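Local coordinates for putative iron-uptake ABC transport system,periplasmic iron-binding protein (Campylobacter jejuni, PDB 3E13) that binds ferric iron in the periplasm and probably delivers it to an ABC transporter for uptake into the cell, at residues K101-N109 with K192-I201; F223-I233 with T290-I301. All blocks are in the same frame, centred on the assembly; numbering follows the deposited sequence.

Contact 1. Residues K101-N109 with K192-I201. With FE (Fe (III) ion), chain B.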
loop_
_atom_site.group_PDB
_atom_site.type_symbol
_atom_site.label_atom_id
_atom_site.label_comp_id
_atom_site.label_asym_id
_atom_site.label_seq_id
_atom_site.Cartn_x
_atom_site.Cartn_y
_atom_site.Cartn_z
ATOM N N LYS A 101 -6.092 -4.111 3.517
ATOM C CA LYS A 101 -5.155 -4.830 2.698
ATOM C C LYS A 101 -5.283 -4.367 1.244
ATOM O O LYS A 101 -6.339 -3.890 0.790
ATOM C CB LYS A 101 -5.402 -6.366 2.729
ATOM C CG LYS A 101 -5.057 -6.992 4.053
ATOM C CD LYS A 101 -5.828 -8.336 4.274
ATOM C CE LYS A 101 -5.242 -9.457 3.441
ATOM N NZ LYS A 101 -6.108 -10.730 3.534
ATOM N N ARG A 102 -4.193 -4.511 0.520
ATOM C CA ARG A 102 -4.132 -4.246 -0.929
ATOM C C ARG A 102 -3.139 -5.220 -1.568
ATOM O O ARG A 102 -2.274 -5.712 -0.913
ATOM C CB ARG A 102 -3.761 -2.772 -1.193
ATOM C CG ARG A 102 -2.466 -2.318 -0.496
ATOM C CD ARG A 102 -2.698 -1.587 0.865
ATOM N NE ARG A 102 -3.478 -0.375 0.711
ATOM C CZ ARG A 102 -3.085 0.776 0.156
ATOM N NH1 ARG A 102 -1.867 0.909 -0.325
ATOM N NH2 ARG A 102 -3.897 1.816 0.129
ATOM N N ALA A 103 -3.292 -5.520 -2.848
ATOM C CA ALA A 103 -2.436 -6.456 -3.538
ATOM C C ALA A 103 -1.697 -5.717 -4.673
ATOM O O ALA A 103 -2.318 -4.916 -5.380
ATOM C CB ALA A 103 -3.277 -7.602 -4.107
ATOM N N ARG A 104 -0.389 -5.975 -4.808
ATOM C CA ARG A 104 0.400 -5.365 -5.848
ATOM C C ARG A 104 0.473 -6.391 -6.992
ATOM O O ARG A 104 1.113 -7.457 -6.881
ATOM C CB ARG A 104 1.773 -4.937 -5.337
ATOM C CG ARG A 104 2.460 -3.964 -6.277
ATOM C CD ARG A 104 3.359 -3.033 -5.568
ATOM N NE ARG A 104 3.854 -1.945 -6.410
ATOM C CZ ARG A 104 3.163 -0.845 -6.735
ATOM N NH1 ARG A 104 1.917 -0.713 -6.330
ATOM N NH2 ARG A 104 3.680 0.111 -7.510
ATOM N N ILE A 105 -0.221 -6.058 -8.073
ATOM C CA ILE A 105 -0.410 -6.983 -9.191
ATOM C C ILE A 105 0.233 -6.486 -10.446
ATOM O O ILE A 105 0.876 -5.410 -10.461
ATOM C CB ILE A 105 -1.935 -7.279 -9.382
ATOM C CG1 ILE A 105 -2.761 -6.006 -9.602
ATOM C CG2 ILE A 105 -2.460 -7.983 -8.076
ATOM C CD1 ILE A 105 -2.582 -5.336 -10.946
ATOM N N ILE A 106 0.094 -7.250 -11.519
ATOM C CA ILE A 106 0.634 -6.821 -12.820
ATOM C C ILE A 106 -0.590 -6.598 -13.714
ATOM O O ILE A 106 -1.400 -7.510 -13.919
ATOM C CB ILE A 106 1.572 -7.862 -13.409
ATOM C CG1 ILE A 106 2.779 -8.107 -12.513
ATOM C CG2 ILE A 106 2.070 -7.426 -14.823
ATOM C CD1 ILE A 106 3.541 -9.408 -12.835
ATOM N N ALA A 107 -0.745 -5.381 -14.214
ATOM C CA ALA A 107 -1.909 -5.035 -15.030
ATOM C C ALA A 107 -1.520 -5.055 -16.509
ATOM O O ALA A 107 -0.390 -4.673 -16.853
ATOM C CB ALA A 107 -2.496 -3.684 -14.621
ATOM N N TYR A 108 -2.434 -5.546 -17.357
ATOM C CA TYR A 108 -2.259 -5.501 -18.826
ATOM C C TYR A 108 -3.483 -4.831 -19.467
ATOM O O TYR A 108 -4.483 -4.609 -18.792
ATOM C CB TYR A 108 -2.019 -6.882 -19.402
ATOM C CG TYR A 108 -3.155 -7.836 -19.188
ATOM C CD1 TYR A 108 -4.078 -8.080 -20.188
ATOM C CD2 TYR A 108 -3.297 -8.510 -17.993
ATOM C CE1 TYR A 108 -5.119 -8.958 -19.977
ATOM C CE2 TYR A 108 -4.328 -9.401 -17.793
ATOM C CZ TYR A 108 -5.258 -9.585 -18.782
ATOM O OH TYR A 108 -6.323 -10.482 -18.598
ATOM N N ASN A 109 -3.401 -4.549 -20.767
ATOM C CA ASN A 109 -4.517 -3.959 -21.503
ATOM C C ASN A 109 -5.395 -5.076 -22.068
ATOM O O ASN A 109 -5.027 -5.764 -23.035
ATOM C CB ASN A 109 -3.978 -3.059 -22.627
ATOM C CG ASN A 109 -5.030 -2.154 -23.206
ATOM O OD1 ASN A 109 -4.804 -0.925 -23.414
ATOM N ND2 ASN A 109 -6.166 -2.708 -23.480
ATOM N N LYS A 192 3.296 -2.735 -22.081
ATOM C CA LYS A 192 2.349 -3.828 -21.981
ATOM C C LYS A 192 1.914 -4.194 -20.562
ATOM O O LYS A 192 0.793 -4.667 -20.376
ATOM C CB LYS A 192 2.908 -5.069 -22.615
ATOM C CG LYS A 192 3.153 -4.924 -24.150
ATOM C CD LYS A 192 3.695 -6.233 -24.703
ATOM C CE LYS A 192 4.434 -6.077 -26.023
ATOM N NZ LYS A 192 3.501 -6.130 -27.155
ATOM N N PHE A 193 2.763 -3.956 -19.579
ATOM C CA PHE A 193 2.510 -4.415 -18.212
ATOM C C PHE A 193 2.883 -3.309 -17.249
ATOM O O PHE A 193 3.953 -2.722 -17.374
ATOM C CB PHE A 193 3.346 -5.654 -17.876
ATOM C CG PHE A 193 3.056 -6.856 -18.770
ATOM C CD1 PHE A 193 1.920 -7.585 -18.601
ATOM C CD2 PHE A 193 3.952 -7.241 -19.746
ATOM C CE1 PHE A 193 1.671 -8.693 -19.400
ATOM C CE2 PHE A 193 3.721 -8.344 -20.542
ATOM C CZ PHE A 193 2.560 -9.062 -20.383
ATOM N N ALA A 194 2.007 -3.056 -16.281
ATOM C CA ALA A 194 2.251 -2.129 -15.210
ATOM C C ALA A 194 2.217 -2.826 -13.867
ATOM O O ALA A 194 1.274 -3.569 -13.603
ATOM C CB ALA A 194 1.208 -1.069 -15.223
ATOM N N VAL A 195 3.178 -2.518 -13.018
ATOM C CA VAL A 195 3.128 -2.925 -11.609
ATOM C C VAL A 195 2.278 -1.915 -10.857
ATOM O O VAL A 195 2.585 -0.712 -10.867
ATOM C CB VAL A 195 4.537 -3.035 -11.031
ATOM C CG1 VAL A 195 4.465 -3.446 -9.583
ATOM C CG2 VAL A 195 5.420 -4.025 -11.866
ATOM N N MET A 196 1.175 -2.370 -10.259
ATOM C CA MET A 196 0.260 -1.477 -9.571
ATOM C C MET A 196 -0.648 -2.171 -8.537
ATOM O O MET A 196 -0.873 -3.369 -8.613
ATOM C CB MET A 196 -0.621 -0.710 -10.582
ATOM C CG MET A 196 -1.578 -1.589 -11.406
ATOM S SD MET A 196 -2.610 -0.706 -12.600
ATOM C CE MET A 196 -3.453 0.364 -11.529
ATOM N N ASN A 197 -1.202 -1.396 -7.610
ATOM C CA ASN A 197 -2.077 -1.917 -6.576
ATOM C C ASN A 197 -3.506 -2.039 -7.107
ATOM O O ASN A 197 -3.985 -1.280 -7.976
ATOM C CB ASN A 197 -2.096 -1.035 -5.327
ATOM C CG ASN A 197 -0.816 -1.086 -4.520
ATOM O OD1 ASN A 197 -0.015 -2.047 -4.609
ATOM N ND2 ASN A 197 -0.617 -0.055 -3.687
ATOM N N THR A 198 -4.196 -3.049 -6.608
ATOM C CA THR A 198 -5.511 -3.377 -7.080
ATOM C C THR A 198 -6.533 -2.257 -6.941
ATOM O O THR A 198 -7.364 -2.032 -7.845
ATOM C CB THR A 198 -6.063 -4.587 -6.307
ATOM O OG1 THR A 198 -5.776 -4.459 -4.890
ATOM C CG2 THR A 198 -5.452 -5.911 -6.742
ATOM N N TYR A 199 -6.515 -1.571 -5.796
ATOM C CA TYR A 199 -7.537 -0.558 -5.517
ATOM C C TYR A 199 -7.531 0.568 -6.535
ATOM O O TYR A 199 -8.538 1.165 -6.807
ATOM C CB TYR A 199 -7.465 -0.030 -4.072
ATOM C CG TYR A 199 -6.154 0.556 -3.726
ATOM C CD1 TYR A 199 -5.901 1.892 -3.969
ATOM C CD2 TYR A 199 -5.135 -0.240 -3.213
ATOM C CE1 TYR A 199 -4.675 2.415 -3.731
ATOM C CE2 TYR A 199 -3.889 0.289 -2.960
ATOM C CZ TYR A 199 -3.670 1.610 -3.198
ATOM O OH TYR A 199 -2.412 2.165 -2.981
ATOM N N TYR A 200 -6.364 0.859 -7.123
ATOM C CA TYR A 200 -6.344 1.912 -8.148
ATOM C C TYR A 200 -7.209 1.555 -9.346
ATOM O O TYR A 200 -7.777 2.456 -9.971
ATOM C CB TYR A 200 -4.917 2.235 -8.655
ATOM C CG TYR A 200 -4.086 2.917 -7.573
ATOM C CD1 TYR A 200 -4.431 4.161 -7.107
ATOM C CD2 TYR A 200 -2.933 2.310 -7.045
ATOM C CE1 TYR A 200 -3.675 4.796 -6.112
ATOM C CE2 TYR A 200 -2.217 2.896 -6.048
ATOM C CZ TYR A 200 -2.568 4.130 -5.582
ATOM O OH TYR A 200 -1.872 4.762 -4.615
ATOM N N ILE A 201 -7.316 0.261 -9.692
ATOM C CA ILE A 201 -8.172 -0.139 -10.814
ATOM C C ILE A 201 -9.624 0.202 -10.480
ATOM O O ILE A 201 -10.354 0.721 -11.318
ATOM C CB ILE A 201 -8.013 -1.657 -11.168
ATOM C CG1 ILE A 201 -6.571 -1.911 -11.581
ATOM C CG2 ILE A 201 -9.036 -2.087 -12.220
ATOM C CD1 ILE A 201 -6.230 -3.348 -11.775
HETATM FE FE FE B . -1.933 4.170 -2.744
HETATM O O HOH W 1 -1.104 -4.908 -22.306
#
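One face of the Arg102 guanidinium carries CE2 of Tyr199, 3.2 Å above its plane and over its centre, the two planes 37° apart. The Arg102 chain is bent at chi2 and chi3, which turns the guanidinium back toward Tyr199; NH2 forms a salt bridge with Glu272, outside the two segments. At the edge of the Tyr199 ring, in its plane, sits the iron, held by Tyr199 OH at 2.1 Å. Tyr200 OH also binds the metal, and the face of its ring carries CE1 of Tyr199; His11, Tyr12 and Tyr143 complete the site. In the plane of its amide, Asn197 ND2 donates to Tyr199 OH at 2.9 Å, a second-shell bond consistent with positioning this metal-bound oxygen. Arg104 NH1 meets Asn197 OD1 at the guanidinium edge in a weak bond, while its main partner is Asp179; Val195 and Met196 backbone atoms lie over one face of this group.

The setting is an antiparallel strand pair in the mixed sheet of a periplasmic binding protein, 97-109 against 193-197; the second strand leads straight into helix 198-205, which bears both tyrosines. Ile105 and Met196 form a hydrogen-bonded pair, as do Ala107 and Ala194, where Ala107 N reaches Ala194 O at 2.8 Å. On their shared face Ala107 CB touches Met196 SD at 3.6 Å. Farther along, a water joins Asn109 N to Lys192 O.

Contact 2. Residues F223-I233 with T290-I301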
loop_
_atom_site.group_PDB
_atom_site.type_symbol
_atom_site.label_atom_id
_atom_site.label_comp_id
_atom_site.label_asym_id
_atom_site.label_seq_id
_atom_site.Cartn_x
_atom_site.Cartn_y
_atom_site.Cartn_z
ATOM N N PHE A 223 -2.809 -11.733 -11.101
ATOM C CA PHE A 223 -2.385 -11.942 -9.724
ATOM C C PHE A 223 -1.097 -12.772 -9.728
ATOM O O PHE A 223 -1.135 -13.953 -10.074
ATOM C CB PHE A 223 -3.492 -12.671 -8.974
ATOM C CG PHE A 223 -4.706 -11.810 -8.737
ATOM C CD1 PHE A 223 -5.871 -12.013 -9.439
ATOM C CD2 PHE A 223 -4.670 -10.815 -7.774
ATOM C CE1 PHE A 223 -6.968 -11.189 -9.240
ATOM C CE2 PHE A 223 -5.781 -10.005 -7.549
ATOM C CZ PHE A 223 -6.919 -10.205 -8.301
ATOM N N PRO A 224 0.067 -12.185 -9.444
ATOM C CA PRO A 224 1.283 -12.955 -9.611
ATOM C C PRO A 224 1.398 -14.132 -8.651
ATOM O O PRO A 224 0.876 -14.123 -7.532
ATOM C CB PRO A 224 2.404 -11.914 -9.414
ATOM C CG PRO A 224 1.718 -10.610 -9.754
ATOM C CD PRO A 224 0.372 -10.785 -9.124
ATOM N N ASN A 225 2.112 -15.118 -9.139
ATOM C CA ASN A 225 2.587 -16.265 -8.370
ATOM C C ASN A 225 1.505 -17.248 -7.934
ATOM O O ASN A 225 1.633 -17.881 -6.883
ATOM C CB ASN A 225 3.454 -15.800 -7.194
ATOM C CG ASN A 225 4.766 -15.151 -7.643
ATOM O OD1 ASN A 225 4.751 -14.072 -8.202
ATOM N ND2 ASN A 225 5.907 -15.817 -7.369
ATOM N N GLN A 226 0.430 -17.322 -8.693
ATOM C CA GLN A 226 -0.675 -18.225 -8.377
ATOM C C GLN A 226 -0.262 -19.680 -8.381
ATOM O O GLN A 226 -0.889 -20.487 -7.683
ATOM C CB GLN A 226 -1.849 -18.003 -9.313
ATOM C CG GLN A 226 -2.539 -16.662 -9.176
ATOM C CD GLN A 226 -2.922 -16.357 -7.788
ATOM O OE1 GLN A 226 -3.873 -16.986 -7.266
ATOM N NE2 GLN A 226 -2.174 -15.438 -7.113
ATOM N N ASP A 227 0.773 -20.018 -9.139
ATOM C CA ASP A 227 1.221 -21.421 -9.193
ATOM C C ASP A 227 2.094 -21.797 -8.010
ATOM O O ASP A 227 2.478 -22.974 -7.871
ATOM C CB ASP A 227 1.968 -21.730 -10.500
ATOM C CG ASP A 227 1.158 -21.435 -11.744
ATOM O OD1 ASP A 227 0.006 -21.865 -11.797
ATOM O OD2 ASP A 227 1.634 -20.770 -12.712
ATOM N N ASN A 228 2.420 -20.827 -7.136
ATOM C CA ASN A 228 3.352 -21.099 -6.061
ATOM C C ASN A 228 2.921 -20.340 -4.796
ATOM O O ASN A 228 1.888 -20.669 -4.226
ATOM C CB ASN A 228 4.813 -20.888 -6.517
ATOM C CG ASN A 228 5.027 -19.595 -7.309
ATOM O OD1 ASN A 228 5.043 -19.574 -8.574
ATOM N ND2 ASN A 228 5.289 -18.540 -6.576
ATOM N N ARG A 229 3.654 -19.301 -4.401
ATOM C CA ARG A 229 3.465 -18.678 -3.101
ATOM C C ARG A 229 2.304 -17.695 -2.979
ATOM O O ARG A 229 1.882 -17.372 -1.860
ATOM C CB ARG A 229 4.780 -18.012 -2.676
ATOM C CG ARG A 229 5.210 -16.779 -3.456
ATOM C CD ARG A 229 6.345 -16.061 -2.824
ATOM N NE ARG A 229 6.785 -14.843 -3.493
ATOM C CZ ARG A 229 7.858 -14.698 -4.227
ATOM N NH1 ARG A 229 8.621 -15.745 -4.534
ATOM N NH2 ARG A 229 8.196 -13.481 -4.650
ATOM N N GLY A 230 1.762 -17.243 -4.113
ATOM C CA GLY A 230 0.695 -16.259 -4.151
ATOM C C GLY A 230 1.185 -14.820 -4.197
ATOM O O GLY A 230 2.394 -14.504 -4.152
ATOM N N THR A 231 0.192 -13.946 -4.290
ATOM C CA THR A 231 0.399 -12.553 -4.624
ATOM C C THR A 231 0.816 -11.747 -3.384
ATOM O O THR A 231 0.364 -11.969 -2.257
ATOM C CB THR A 231 -0.962 -12.059 -5.219
ATOM O OG1 THR A 231 -1.191 -12.681 -6.513
ATOM C CG2 THR A 231 -0.973 -10.516 -5.396
ATOM N N HIS A 232 1.645 -10.727 -3.635
ATOM C CA HIS A 232 2.079 -9.772 -2.628
ATOM C C HIS A 232 0.930 -8.926 -2.080
ATOM O O HIS A 232 0.242 -8.264 -2.814
ATOM C CB HIS A 232 3.138 -8.843 -3.217
ATOM C CG HIS A 232 3.713 -7.880 -2.226
ATOM N ND1 HIS A 232 3.546 -6.501 -2.296
ATOM C CD2 HIS A 232 4.439 -8.115 -1.122
ATOM C CE1 HIS A 232 4.196 -5.941 -1.283
ATOM N NE2 HIS A 232 4.760 -6.894 -0.568
ATOM N N ILE A 233 0.717 -9.070 -0.778
ATOM C CA ILE A 233 -0.198 -8.261 -0.002
ATOM C C ILE A 233 0.613 -7.244 0.819
ATOM O O ILE A 233 1.654 -7.589 1.429
ATOM C CB ILE A 233 -0.988 -9.169 0.957
ATOM C CG1 ILE A 233 -1.832 -10.182 0.148
ATOM C CG2 ILE A 233 -1.862 -8.353 1.863
ATOM C CD1 ILE A 233 -2.858 -9.588 -0.671
ATOM N N THR A 290 -10.979 -13.849 -7.395
ATOM C CA THR A 290 -10.388 -14.516 -6.244
ATOM C C THR A 290 -8.930 -14.857 -6.612
ATOM O O THR A 290 -8.546 -14.953 -7.806
ATOM C CB THR A 290 -11.157 -15.782 -5.867
ATOM O OG1 THR A 290 -11.305 -16.601 -7.026
ATOM C CG2 THR A 290 -12.565 -15.414 -5.380
ATOM N N PHE A 291 -8.089 -14.966 -5.606
ATOM C CA PHE A 291 -6.673 -15.223 -5.817
ATOM C C PHE A 291 -5.995 -15.754 -4.561
ATOM O O PHE A 291 -6.480 -15.531 -3.456
ATOM C CB PHE A 291 -5.946 -13.957 -6.283
ATOM C CG PHE A 291 -5.971 -12.827 -5.290
ATOM C CD1 PHE A 291 -4.829 -12.461 -4.610
ATOM C CD2 PHE A 291 -7.126 -12.044 -5.129
ATOM C CE1 PHE A 291 -4.846 -11.425 -3.718
ATOM C CE2 PHE A 291 -7.147 -10.998 -4.231
ATOM C CZ PHE A 291 -5.977 -10.682 -3.544
ATOM N N LYS A 292 -4.880 -16.450 -4.762
ATOM C CA LYS A 292 -4.014 -16.903 -3.670
ATOM C C LYS A 292 -3.140 -15.761 -3.211
ATOM O O LYS A 292 -2.526 -15.129 -4.031
ATOM C CB LYS A 292 -3.097 -18.007 -4.175
ATOM C CG LYS A 292 -3.818 -19.329 -4.336
ATOM C CD LYS A 292 -2.919 -20.471 -4.889
ATOM C CE LYS A 292 -1.488 -20.568 -4.403
ATOM N NZ LYS A 292 -0.739 -21.672 -5.119
ATOM N N GLU A 293 -3.078 -15.566 -1.903
ATOM C CA GLU A 293 -2.254 -14.529 -1.262
ATOM C C GLU A 293 -0.998 -15.129 -0.654
ATOM O O GLU A 293 -1.012 -16.226 -0.106
ATOM C CB GLU A 293 -3.011 -13.879 -0.100
ATOM C CG GLU A 293 -4.268 -13.197 -0.522
ATOM C CD GLU A 293 -5.057 -12.606 0.636
ATOM O OE1 GLU A 293 -4.557 -12.558 1.798
ATOM O OE2 GLU A 293 -6.170 -12.165 0.339
ATOM N N ASP A 294 0.108 -14.398 -0.728
ATOM C CA ASP A 294 1.289 -14.803 -0.045
ATOM C C ASP A 294 0.967 -14.873 1.461
ATOM O O ASP A 294 0.322 -13.948 2.035
ATOM C CB ASP A 294 2.389 -13.764 -0.305
ATOM C CG ASP A 294 3.761 -14.218 0.114
ATOM O OD1 ASP A 294 4.762 -13.632 -0.458
ATOM O OD2 ASP A 294 3.953 -15.112 0.968
ATOM N N GLN A 295 1.379 -15.981 2.062
ATOM C CA GLN A 295 1.150 -16.211 3.491
ATOM C C GLN A 295 2.176 -15.589 4.424
ATOM O O GLN A 295 2.013 -15.633 5.655
ATOM C CB GLN A 295 0.972 -17.703 3.775
ATOM C CG GLN A 295 -0.207 -18.315 3.036
ATOM C CD GLN A 295 -1.509 -17.706 3.387
ATOM O OE1 GLN A 295 -2.146 -17.067 2.529
ATOM N NE2 GLN A 295 -1.898 -17.816 4.638
ATOM N N ILE A 296 3.233 -15.004 3.870
ATOM C CA ILE A 296 4.277 -14.458 4.719
ATOM C C ILE A 296 3.697 -13.354 5.613
ATOM O O ILE A 296 2.886 -12.534 5.152
ATOM C CB ILE A 296 5.437 -13.948 3.844
ATOM C CG1 ILE A 296 6.655 -13.627 4.740
ATOM C CG2 ILE A 296 5.036 -12.707 3.079
ATOM C CD1 ILE A 296 7.891 -13.336 3.896
ATOM N N PRO A 297 4.101 -13.287 6.886
ATOM C CA PRO A 297 3.668 -12.170 7.697
ATOM C C PRO A 297 4.234 -10.879 7.157
ATOM O O PRO A 297 5.405 -10.829 6.802
ATOM C CB PRO A 297 4.249 -12.496 9.062
ATOM C CG PRO A 297 4.380 -13.933 9.043
ATOM C CD PRO A 297 4.883 -14.257 7.666
ATOM N N VAL A 298 3.418 -9.847 7.133
ATOM C CA VAL A 298 3.885 -8.550 6.605
ATOM C C VAL A 298 5.004 -8.000 7.462
ATOM O O VAL A 298 5.892 -7.308 6.941
ATOM C CB VAL A 298 2.719 -7.532 6.413
ATOM C CG1 VAL A 298 1.814 -7.973 5.297
ATOM C CG2 VAL A 298 1.938 -7.305 7.655
ATOM N N SER A 299 4.988 -8.295 8.768
ATOM C CA SER A 299 6.120 -7.903 9.622
ATOM C C SER A 299 7.478 -8.488 9.161
ATOM O O SER A 299 8.508 -7.794 9.236
ATOM C CB SER A 299 5.848 -8.273 11.089
ATOM O OG SER A 299 5.799 -9.677 11.256
ATOM N N LYS A 300 7.477 -9.724 8.700
ATOM C CA LYS A 300 8.683 -10.388 8.188
ATOM C C LYS A 300 9.188 -9.737 6.885
ATOM O O LYS A 300 10.398 -9.555 6.708
ATOM C CB LYS A 300 8.419 -11.865 7.950
ATOM C CG LYS A 300 9.681 -12.600 7.474
ATOM C CD LYS A 300 9.516 -14.099 7.304
ATOM C CE LYS A 300 10.828 -14.768 6.844
ATOM N NZ LYS A 300 11.310 -14.469 5.395
ATOM N N ILE A 301 8.282 -9.369 5.994
ATOM C CA ILE A 301 8.659 -8.592 4.798
ATOM C C ILE A 301 9.445 -7.357 5.219
ATOM O O ILE A 301 10.536 -7.096 4.724
ATOM C CB ILE A 301 7.429 -8.147 3.999
ATOM C CG1 ILE A 301 6.693 -9.373 3.444
ATOM C CG2 ILE A 301 7.849 -7.231 2.854
ATOM C CD1 ILE A 301 5.321 -9.007 2.838
HETATM O O HOH W 2 4.507 -12.991 -3.104
HETATM O O HOH W 3 2.235 -18.401 0.563
#
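The loop between strands 219-222 and 233-241 meets the irregular segment leading to helix 298-302, and Phe223 and Phe291 pair there as an offset stack, centroids 4.2 Å apart and planes only 4° from parallel. CB of Phe291 also lies over the Phe223 face, a CH-pi contact, and Ile233 CD1 reaches the edge of the Phe291 ring.

Beside the stack the Gln226 amide pairs with the backbone of Lys292: OE1 takes Lys292 N at 2.8 Å on an in-plane lone pair, and NE2 gives to Lys292 O at 3.1 Å, so two bonds set the amide's rotation. The same Lys292 O accepts from Thr231 N, and Asp294 N donates to Thr231 O at 2.9 Å, which makes a single beta bridge between Thr231 and Glu293. At the type I turn Asn225-Asn228, Lys292 NZ donates to Gln226 O at 2.8 Å, approaching from above that carbonyl's plane, and to Asn228 O.

Farther on, Asp294 makes an Asx turn, its OD2 accepting from Ile296 N. Its OD1 forms a long salt bridge with Arg229 NE, 3.8 Å away, and a water bridges the two groups; Arg229 has its stronger partner in Asp155.

Overall arrangement
The centres of contacts 1 and 2 lie about 14 Å apart, and the chain closes 101-109 with 192-201 before it opens 223-233 with 290-301. Strand 97-109 forms one side of contact 1 and borders contact 2; it pairs with strand 193-197 and also with strands 219-222 and 233-241, the two that the loop of contact 2 connects. Direct links join them: Lys101 NZ forms a salt bridge with Glu293 OE1, Arg104 N probably hydrogen-bonds to His232 O, and Ile105 and Ile106 pack on Phe223 and Pro224. Contact 1 carries two of the iron-binding tyrosines, while contact 2 packs a loop and a late chain segment beside the same sheet, with the side chain of His232 about 12 Å from the metal.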